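Local coordinates for iron-binding protein (Staphylococcus epidermidis, PDB 4M7O) that probably binds an iron-containing solute outside the cell membrane, as a periplasmic-type solute-binding protein of an uptake system, at residues H23-E34 / D44-Y54; S115-F123 / S258-E266. One frame throughout, in Å; residues are numbered along the deposited sequence.

Interaction 1. Residues H23-E34 / D44-Y54; sequences HRIISLIPSNTE and DIVGVSTVDDY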
loop_
_atom_site.group_PDB
_atom_site.type_symbol
_atom_site.label_atom_id
_atom_site.label_comp_id
_atom_site.label_asym_id
_atom_site.label_seq_id
_atom_site.Cartn_x
_atom_site.Cartn_y
_atom_site.Cartn_z
ATOM N N HIS A 23 -18.801 10.803 -15.882
ATOM C CA HIS A 23 -19.281 9.704 -16.730
ATOM C C HIS A 23 -18.156 8.948 -17.399
ATOM O O HIS A 23 -18.346 7.821 -17.847
ATOM C CB HIS A 23 -20.217 10.219 -17.825
ATOM C CG HIS A 23 -21.441 10.885 -17.301
ATOM N ND1 HIS A 23 -21.538 12.254 -17.157
ATOM C CD2 HIS A 23 -22.621 10.377 -16.879
ATOM C CE1 HIS A 23 -22.728 12.557 -16.672
ATOM N NE2 HIS A 23 -23.406 11.436 -16.495
ATOM N N ARG A 24 -16.989 9.585 -17.482
ATOM C CA ARG A 24 -15.861 9.009 -18.195
ATOM C C ARG A 24 -14.583 9.166 -17.377
ATOM O O ARG A 24 -13.771 10.065 -17.620
ATOM C CB ARG A 24 -15.721 9.679 -19.574
ATOM C CG ARG A 24 -16.936 9.473 -20.471
ATOM C CD ARG A 24 -16.669 10.005 -21.889
ATOM N NE ARG A 24 -15.619 9.237 -22.551
ATOM C CZ ARG A 24 -15.836 8.105 -23.217
ATOM N NH1 ARG A 24 -17.066 7.609 -23.311
ATOM N NH2 ARG A 24 -14.822 7.469 -23.793
ATOM N N ILE A 25 -14.416 8.285 -16.401
ATOM C CA ILE A 25 -13.316 8.378 -15.463
ATOM C C ILE A 25 -12.130 7.553 -15.954
ATOM O O ILE A 25 -12.305 6.424 -16.434
ATOM C CB ILE A 25 -13.752 7.847 -14.082
ATOM C CG1 ILE A 25 -14.953 8.648 -13.575
ATOM C CG2 ILE A 25 -12.590 7.891 -13.090
ATOM C CD1 ILE A 25 -15.670 8.012 -12.403
ATOM N N ILE A 26 -10.931 8.120 -15.850
ATOM C CA ILE A 26 -9.714 7.348 -16.050
ATOM C C ILE A 26 -9.021 7.191 -14.696
ATOM O O ILE A 26 -8.702 8.181 -14.031
ATOM C CB ILE A 26 -8.759 8.001 -17.067
ATOM C CG1 ILE A 26 -9.401 8.033 -18.459
ATOM C CG2 ILE A 26 -7.432 7.260 -17.109
ATOM C CD1 ILE A 26 -8.555 8.723 -19.528
ATOM N N SER A 27 -8.808 5.944 -14.279
ATOM C CA SER A 27 -8.148 5.665 -12.994
ATOM C C SER A 27 -6.741 5.138 -13.233
ATOM O O SER A 27 -6.565 4.159 -13.960
ATOM C CB SER A 27 -8.947 4.648 -12.194
ATOM O OG SER A 27 -8.334 4.405 -10.933
ATOM N N LEU A 28 -5.748 5.774 -12.607
ATOM C CA LEU A 28 -4.341 5.523 -12.929
ATOM C C LEU A 28 -3.535 4.736 -11.898
ATOM O O LEU A 28 -2.317 4.554 -12.064
ATOM C CB LEU A 28 -3.621 6.838 -13.251
ATOM C CG LEU A 28 -4.094 7.494 -14.554
ATOM C CD1 LEU A 28 -3.188 8.675 -14.950
ATOM C CD2 LEU A 28 -4.158 6.461 -15.661
ATOM N N ILE A 29 -4.189 4.267 -10.839
ATOM C CA ILE A 29 -3.497 3.437 -9.857
ATOM C C ILE A 29 -4.500 2.426 -9.303
ATOM O O ILE A 29 -5.679 2.749 -9.154
ATOM C CB ILE A 29 -2.808 4.315 -8.753
ATOM C CG1 ILE A 29 -1.652 3.554 -8.063
ATOM C CG2 ILE A 29 -3.834 4.824 -7.738
ATOM C CD1 ILE A 29 -0.585 4.452 -7.450
ATOM N N PRO A 30 -4.061 1.180 -9.053
ATOM C CA PRO A 30 -5.077 0.176 -8.703
ATOM C C PRO A 30 -5.912 0.513 -7.466
ATOM O O PRO A 30 -7.105 0.258 -7.519
ATOM C CB PRO A 30 -4.253 -1.100 -8.496
ATOM C CG PRO A 30 -3.036 -0.894 -9.393
ATOM C CD PRO A 30 -2.722 0.574 -9.220
ATOM N N SER A 31 -5.342 1.098 -6.409
ATOM C CA SER A 31 -6.163 1.439 -5.240
ATOM C C SER A 31 -7.347 2.351 -5.608
ATOM O O SER A 31 -8.478 2.123 -5.157
ATOM C CB SER A 31 -5.327 2.048 -4.110
ATOM O OG SER A 31 -4.524 3.112 -4.585
ATOM N N ASN A 32 -7.088 3.366 -6.428
ATOM C CA ASN A 32 -8.146 4.224 -6.965
ATOM C C ASN A 32 -9.231 3.414 -7.663
ATOM O O ASN A 32 -10.428 3.611 -7.421
ATOM C CB ASN A 32 -7.567 5.251 -7.946
ATOM C CG ASN A 32 -6.886 6.411 -7.241
ATOM O OD1 ASN A 32 -6.859 6.474 -6.007
ATOM N ND2 ASN A 32 -6.334 7.344 -8.024
ATOM N N THR A 33 -8.814 2.493 -8.523
ATOM C CA THR A 33 -9.782 1.699 -9.275
ATOM C C THR A 33 -10.630 0.857 -8.339
ATOM O O THR A 33 -11.843 0.761 -8.520
ATOM C CB THR A 33 -9.094 0.793 -10.276
ATOM O OG1 THR A 33 -8.309 1.591 -11.181
ATOM C CG2 THR A 33 -10.128 -0.006 -11.084
ATOM N N GLU A 34 -10.005 0.265 -7.320
ATOM C CA GLU A 34 -10.743 -0.590 -6.393
ATOM C C GLU A 34 -11.802 0.209 -5.644
ATOM O O GLU A 34 -12.918 -0.266 -5.442
ATOM C CB GLU A 34 -9.783 -1.275 -5.409
ATOM C CG GLU A 34 -8.885 -2.315 -6.061
ATOM C CD GLU A 34 -8.168 -3.188 -5.035
ATOM O OE1 GLU A 34 -8.782 -3.522 -3.989
ATOM O OE2 GLU A 34 -6.992 -3.544 -5.281
ATOM N N ASP A 44 -18.483 3.604 -14.789
ATOM C CA ASP A 44 -18.247 4.952 -15.312
ATOM C C ASP A 44 -16.779 5.145 -15.668
ATOM O O ASP A 44 -16.355 6.238 -16.045
ATOM C CB ASP A 44 -18.720 6.021 -14.312
ATOM C CG ASP A 44 -20.209 5.901 -13.979
ATOM O OD1 ASP A 44 -21.010 5.587 -14.888
ATOM O OD2 ASP A 44 -20.581 6.113 -12.802
ATOM N N ILE A 45 -16.014 4.065 -15.562
ATOM C CA ILE A 45 -14.571 4.095 -15.778
ATOM C C ILE A 45 -14.286 3.681 -17.215
ATOM O O ILE A 45 -14.744 2.612 -17.652
ATOM C CB ILE A 45 -13.857 3.116 -14.802
ATOM C CG1 ILE A 45 -14.030 3.581 -13.352
ATOM C CG2 ILE A 45 -12.388 3.013 -15.116
ATOM C CD1 ILE A 45 -13.585 2.546 -12.322
ATOM N N VAL A 46 -13.555 4.519 -17.956
ATOM C CA VAL A 46 -13.260 4.222 -19.364
ATOM C C VAL A 46 -11.827 3.744 -19.559
ATOM O O VAL A 46 -11.490 3.156 -20.593
ATOM C CB VAL A 46 -13.515 5.436 -20.311
ATOM C CG1 VAL A 46 -14.989 5.743 -20.393
ATOM C CG2 VAL A 46 -12.758 6.661 -19.827
ATOM N N GLY A 47 -10.989 4.005 -18.561
ATOM C CA GLY A 47 -9.586 3.653 -18.625
ATOM C C GLY A 47 -9.013 3.303 -17.259
ATOM O O GLY A 47 -9.400 3.877 -16.221
ATOM N N VAL A 48 -8.081 2.354 -17.248
ATOM C CA VAL A 48 -7.373 2.002 -16.018
ATOM C C VAL A 48 -5.907 1.908 -16.372
ATOM O O VAL A 48 -5.533 2.139 -17.517
ATOM C CB VAL A 48 -7.868 0.662 -15.445
ATOM C CG1 VAL A 48 -9.290 0.807 -14.941
ATOM C CG2 VAL A 48 -7.812 -0.424 -16.524
ATOM N N SER A 49 -5.067 1.571 -15.407
ATOM C CA SER A 49 -3.653 1.452 -15.707
ATOM C C SER A 49 -3.332 0.034 -16.149
ATOM O O SER A 49 -4.120 -0.894 -15.952
ATOM C CB SER A 49 -2.804 1.830 -14.498
ATOM O OG SER A 49 -2.617 0.719 -13.647
ATOM N N THR A 50 -2.157 -0.135 -16.733
ATOM C CA THR A 50 -1.741 -1.434 -17.237
ATOM C C THR A 50 -1.488 -2.441 -16.131
ATOM O O THR A 50 -1.314 -3.628 -16.408
ATOM C CB THR A 50 -0.461 -1.290 -18.032
ATOM O OG1 THR A 50 0.426 -0.435 -17.298
ATOM C CG2 THR A 50 -0.762 -0.672 -19.405
ATOM N N VAL A 51 -1.432 -1.972 -14.885
ATOM C CA VAL A 51 -1.208 -2.877 -13.758
ATOM C C VAL A 51 -2.434 -3.069 -12.866
ATOM O O VAL A 51 -2.338 -3.657 -11.798
ATOM C CB VAL A 51 0.017 -2.458 -12.910
ATOM C CG1 VAL A 51 1.292 -2.560 -13.741
ATOM C CG2 VAL A 51 -0.157 -1.036 -12.349
ATOM N N ASP A 52 -3.596 -2.595 -13.297
ATOM C CA ASP A 52 -4.828 -2.867 -12.547
ATOM C C ASP A 52 -5.196 -4.353 -12.599
ATOM O O ASP A 52 -5.199 -4.960 -13.669
ATOM C CB ASP A 52 -5.976 -1.996 -13.060
ATOM C CG ASP A 52 -5.973 -0.613 -12.434
ATOM O OD1 ASP A 52 -5.164 0.245 -12.843
ATOM O OD2 ASP A 52 -6.758 -0.387 -11.499
ATOM N N ASP A 53 -5.488 -4.929 -11.428
ATOM C CA ASP A 53 -5.632 -6.385 -11.265
ATOM C C ASP A 53 -6.879 -6.766 -10.468
ATOM O O ASP A 53 -7.099 -7.939 -10.163
ATOM C CB ASP A 53 -4.403 -6.954 -10.541
ATOM C CG ASP A 53 -4.018 -6.141 -9.286
ATOM O OD1 ASP A 53 -4.877 -5.422 -8.718
ATOM O OD2 ASP A 53 -2.842 -6.212 -8.865
ATOM N N TYR A 54 -7.679 -5.771 -10.107
ATOM C CA TYR A 54 -8.830 -6.014 -9.254
ATOM C C TYR A 54 -9.892 -4.961 -9.527
ATOM O O TYR A 54 -9.586 -3.776 -9.623
ATOM C CB TYR A 54 -8.419 -6.002 -7.761
ATOM C CG TYR A 54 -9.446 -6.647 -6.850
ATOM C CD1 TYR A 54 -10.501 -5.919 -6.316
ATOM C CD2 TYR A 54 -9.369 -7.997 -6.541
ATOM C CE1 TYR A 54 -11.448 -6.535 -5.479
ATOM C CE2 TYR A 54 -10.304 -8.612 -5.721
ATOM C CZ TYR A 54 -11.337 -7.876 -5.192
ATOM O OH TYR A 54 -12.255 -8.499 -4.374
#
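Asp44 opens the pairing with its carbonyl: Ile25 N donates to Asp44 O at 2.8 Å, nearly straight at 175° and in the carbonyl plane. Ile45 follows, its side chain on the same face of the sheet as that of Ile25. Val46 N then bonds Ile25 O at 2.7 Å, while Gly47 N reaches that oxygen only weakly; the register slips by one residue here, a beta bulge. Val46 packs against Arg24, its CG1 3.7 Å above the guanidinium plane, over its centre, while Arg24 NH2 is held by Ala78 O. Gly47 O takes the N-H of Ser27, tilted out of the carbonyl plane, and continues the parallel pairing. The Val48 and Thr33 side chains cross at about a right angle, Val48 CG1 touching Thr33 OG1 and CG2. Beyond it the chain turns: Ser49 OG accepts from Val51 N, an ST turn, and Ser49 N and OG grip Asp52 OD1 from opposite faces of the carboxylate, which limits its rotation. Val51 CG2 lies 4.1 Å from Pro30 CG, at the start of the helix. In Tyr54 a chi1 of -163° swings the ring away from the backbone N, and CD1 comes to 3.8 Å from OE1 of Glu34, whose partners include Arg259. Strands 25-27 and 45-49, their axes 4.6 Å apart and 12° from parallel, and helix 30-38 joining them form a beta-alpha-beta unit.

Interaction 2. Residues S115-F123 / S258-E266; sequences SIDETYDTF and SRPGPRIDE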
loop_
_atom_site.group_PDB
_atom_site.type_symbol
_atom_site.label_atom_id
_atom_site.label_comp_id
_atom_site.label_asym_id
_atom_site.label_seq_id
_atom_site.Cartn_x
_atom_site.Cartn_y
_atom_site.Cartn_z
ATOM N N SER A 115 -1.182 5.330 6.554
ATOM C CA SER A 115 -1.795 4.684 7.711
ATOM C C SER A 115 -3.178 4.158 7.340
ATOM O O SER A 115 -3.689 4.445 6.266
ATOM C CB SER A 115 -1.949 5.668 8.859
ATOM O OG SER A 115 -2.985 6.579 8.554
ATOM N N ILE A 116 -3.792 3.397 8.235
ATOM C CA ILE A 116 -5.130 2.886 7.975
ATOM C C ILE A 116 -6.137 4.035 7.979
ATOM O O ILE A 116 -6.996 4.119 7.107
ATOM C CB ILE A 116 -5.515 1.814 9.012
ATOM C CG1 ILE A 116 -4.613 0.588 8.849
ATOM C CG2 ILE A 116 -6.966 1.425 8.887
ATOM C CD1 ILE A 116 -4.734 -0.417 9.983
ATOM N N ASP A 117 -6.023 4.932 8.955
ATOM C CA ASP A 117 -6.935 6.070 9.031
ATOM C C ASP A 117 -6.838 7.007 7.818
ATOM O O ASP A 117 -7.834 7.605 7.415
ATOM C CB ASP A 117 -6.744 6.841 10.335
ATOM C CG ASP A 117 -7.472 6.191 11.504
ATOM O OD1 ASP A 117 -8.691 6.443 11.649
ATOM O OD2 ASP A 117 -6.839 5.422 12.267
ATOM N N GLU A 118 -5.646 7.128 7.240
ATOM C CA GLU A 118 -5.458 7.988 6.088
ATOM C C GLU A 118 -6.072 7.324 4.869
ATOM O O GLU A 118 -6.531 7.993 3.952
ATOM C CB GLU A 118 -3.971 8.279 5.868
ATOM C CG GLU A 118 -3.407 9.373 6.774
ATOM C CD GLU A 118 -1.892 9.460 6.717
ATOM O OE1 GLU A 118 -1.275 9.778 7.760
ATOM O OE2 GLU A 118 -1.318 9.210 5.633
ATOM N N THR A 119 -6.079 5.994 4.867
ATOM C CA THR A 119 -6.728 5.248 3.801
ATOM C C THR A 119 -8.227 5.545 3.815
ATOM O O THR A 119 -8.821 5.816 2.766
ATOM C CB THR A 119 -6.486 3.741 3.953
ATOM O OG1 THR A 119 -5.079 3.482 3.875
ATOM C CG2 THR A 119 -7.213 2.961 2.859
ATOM N N TYR A 120 -8.826 5.506 5.005
ATOM C CA TYR A 120 -10.231 5.849 5.174
ATOM C C TYR A 120 -10.452 7.265 4.686
ATOM O O TYR A 120 -11.467 7.546 4.042
ATOM C CB TYR A 120 -10.651 5.750 6.646
ATOM C CG TYR A 120 -10.551 4.367 7.253
ATOM C CD1 TYR A 120 -10.596 3.219 6.464
ATOM C CD2 TYR A 120 -10.422 4.209 8.625
ATOM C CE1 TYR A 120 -10.504 1.942 7.042
ATOM C CE2 TYR A 120 -10.327 2.952 9.206
ATOM C CZ TYR A 120 -10.373 1.826 8.416
ATOM O OH TYR A 120 -10.281 0.596 9.026
ATOM N N ASP A 121 -9.504 8.155 4.987
ATOM C CA ASP A 121 -9.581 9.529 4.490
ATOM C C ASP A 121 -9.773 9.563 2.984
ATOM O O ASP A 121 -10.627 10.292 2.497
ATOM C CB ASP A 121 -8.339 10.345 4.850
ATOM C CG ASP A 121 -8.333 10.793 6.293
ATOM O OD1 ASP A 121 -9.375 10.655 6.977
ATOM O OD2 ASP A 121 -7.280 11.297 6.741
ATOM N N THR A 122 -8.995 8.785 2.238
ATOM C CA THR A 122 -9.123 8.849 0.779
ATOM C C THR A 122 -10.450 8.278 0.299
ATOM O O THR A 122 -10.958 8.690 -0.749
ATOM C CB THR A 122 -7.972 8.153 0.032
ATOM O OG1 THR A 122 -8.091 6.738 0.193
ATOM C CG2 THR A 122 -6.611 8.641 0.544
ATOM N N PHE A 123 -11.009 7.329 1.049
ATOM C CA PHE A 123 -12.317 6.791 0.684
ATOM C C PHE A 123 -13.303 7.942 0.674
ATOM O O PHE A 123 -14.024 8.136 -0.296
ATOM C CB PHE A 123 -12.801 5.726 1.672
ATOM C CG PHE A 123 -11.986 4.457 1.666
ATOM C CD1 PHE A 123 -10.913 4.295 0.797
ATOM C CD2 PHE A 123 -12.298 3.416 2.535
ATOM C CE1 PHE A 123 -10.158 3.125 0.800
ATOM C CE2 PHE A 123 -11.547 2.240 2.539
ATOM C CZ PHE A 123 -10.475 2.095 1.668
ATOM N N SER A 258 0.321 -3.207 1.603
ATOM C CA SER A 258 0.073 -1.834 2.013
ATOM C C SER A 258 -0.735 -1.058 0.973
ATOM O O SER A 258 -0.789 0.173 1.020
ATOM C CB SER A 258 1.387 -1.105 2.335
ATOM O OG SER A 258 2.119 -0.789 1.167
ATOM N N ARG A 259 -1.369 -1.764 0.039
ATOM C CA ARG A 259 -2.171 -1.070 -0.965
ATOM C C ARG A 259 -3.314 -0.337 -0.273
ATOM O O ARG A 259 -4.152 -0.967 0.394
ATOM C CB ARG A 259 -2.737 -2.036 -2.007
ATOM C CG ARG A 259 -3.576 -1.333 -3.084
ATOM C CD ARG A 259 -4.117 -2.321 -4.102
ATOM N NE ARG A 259 -3.060 -2.956 -4.891
ATOM C CZ ARG A 259 -3.286 -3.687 -5.985
ATOM N NH1 ARG A 259 -4.534 -3.895 -6.411
ATOM N NH2 ARG A 259 -2.269 -4.214 -6.654
ATOM N N PRO A 260 -3.358 1.000 -0.421
ATOM C CA PRO A 260 -4.360 1.769 0.329
ATOM C C PRO A 260 -5.765 1.666 -0.271
ATOM O O PRO A 260 -6.358 2.688 -0.626
ATOM C CB PRO A 260 -3.832 3.208 0.242
ATOM C CG PRO A 260 -3.027 3.232 -1.056
ATOM C CD PRO A 260 -2.383 1.871 -1.110
ATOM N N GLY A 261 -6.296 0.447 -0.365
ATOM C CA GLY A 261 -7.632 0.244 -0.895
ATOM C C GLY A 261 -8.564 -0.471 0.069
ATOM O O GLY A 261 -8.255 -0.639 1.250
ATOM N N PRO A 262 -9.723 -0.904 -0.431
ATOM C CA PRO A 262 -10.741 -1.545 0.401
ATOM C C PRO A 262 -10.315 -2.904 0.950
ATOM O O PRO A 262 -10.997 -3.410 1.839
ATOM C CB PRO A 262 -11.909 -1.733 -0.572
ATOM C CG PRO A 262 -11.684 -0.676 -1.627
ATOM C CD PRO A 262 -10.206 -0.673 -1.800
ATOM N N ARG A 263 -9.231 -3.489 0.444
ATOM C CA ARG A 263 -8.806 -4.803 0.935
ATOM C C ARG A 263 -7.610 -4.750 1.901
ATOM O O ARG A 263 -6.902 -5.744 2.068
ATOM C CB ARG A 263 -8.547 -5.762 -0.243
ATOM C CG ARG A 263 -9.778 -6.014 -1.143
ATOM C CD ARG A 263 -9.437 -6.901 -2.344
ATOM N NE ARG A 263 -8.463 -6.266 -3.236
ATOM C CZ ARG A 263 -7.430 -6.892 -3.797
ATOM N NH1 ARG A 263 -7.230 -8.183 -3.578
ATOM N NH2 ARG A 263 -6.598 -6.224 -4.586
ATOM N N ILE A 264 -7.407 -3.610 2.564
ATOM C CA ILE A 264 -6.325 -3.487 3.546
ATOM C C ILE A 264 -6.392 -4.499 4.676
ATOM O O ILE A 264 -5.369 -4.793 5.301
ATOM C CB ILE A 264 -6.284 -2.119 4.250
ATOM C CG1 ILE A 264 -7.694 -1.584 4.460
ATOM C CG2 ILE A 264 -5.404 -1.138 3.502
ATOM C CD1 ILE A 264 -7.740 -0.371 5.348
ATOM N N ASP A 265 -7.590 -4.994 4.982
ATOM C CA ASP A 265 -7.719 -5.969 6.060
ATOM C C ASP A 265 -6.958 -7.246 5.704
ATOM O O ASP A 265 -6.368 -7.894 6.571
ATOM C CB ASP A 265 -9.189 -6.283 6.353
ATOM C CG ASP A 265 -9.868 -7.021 5.209
ATOM O OD1 ASP A 265 -10.029 -6.414 4.136
ATOM O OD2 ASP A 265 -10.244 -8.202 5.384
ATOM N N GLU A 266 -6.952 -7.592 4.422
ATOM C CA GLU A 266 -6.238 -8.775 3.973
ATOM C C GLU A 266 -4.730 -8.578 4.155
ATOM O O GLU A 266 -4.035 -9.473 4.641
ATOM C CB GLU A 266 -6.628 -9.109 2.532
ATOM C CG GLU A 266 -8.143 -9.295 2.375
ATOM C CD GLU A 266 -8.601 -9.434 0.927
ATOM O OE1 GLU A 266 -7.732 -9.457 0.023
ATOM O OE2 GLU A 266 -9.834 -9.518 0.696
HETATM O O HOH W 1 -6.170 5.339 -1.130
#
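This is a buried, mainly apolar contact, with no direct hydrogen bond between its segments: the first turns of helix 116-129 pack on the loop that leads into the C-terminal helix 264-275. The evidence is a set of carbon contacts around Ile264 CD1, which lies 4.0 Å from both Ile116 CG2 and Tyr120 CE1. Thr119 lies on the same helix face, its CG2 also 4.2 Å from Ile264 CD1. That methyl, anti to the backbone N, faces Pro260 O at 3.6 Å, and Thr119 OG1 bonds back to Ser115 O, a carbonyl that Thr119 N approaches from the opposite face. The hydroxyl proton is thereby used within its own helix, whose N-cap is Ser115: Ser115 OG accepts from Glu118 N. Pro260 is the centre of an inverse gamma turn, closed by Gly261 N on Arg259 O at 2.7 Å, and this tight bend presents successive backbone carbonyls to the helix. Those of Pro260 and Gly261 both lie at the edge of the Phe123 ring, Gly261 O in its plane and 3.5 Å from CZ. One face of the same ring has Thr119 O 3.2 Å above it, offset toward the rim, and Ile35 of helix 30-38 also touches the Phe123 side chain. A single water supplies the polar link, donating to both Thr122 OG1 and Pro260 O at 2.7 Å, while Thr122 OG1 donates in plane to a lone pair of Thr119 O.

In the fold
The two contacts have centres about 17 Å apart and meet through charge. Interaction 1 is partly buried and joins strands and a helix close in sequence, mostly by backbone hydrogen bonds; interaction 2 is buried nearer the centre of the chain and joins helix 116-129 to a loop and helix start 135 residues further along the chain, by carbon packing and one bridging water. Arg259 and Arg263, which make no contact with 115-123, turn instead to interaction 1: Arg259 NH1 lies 2.7 Å from Glu34 OE2 and is also paired with Asp53, while Arg263 bridges Glu34 and adds a cation-pi contact with Tyr54. Arg259, bridging both acids, probably eases the repulsion between Glu34 and Asp53.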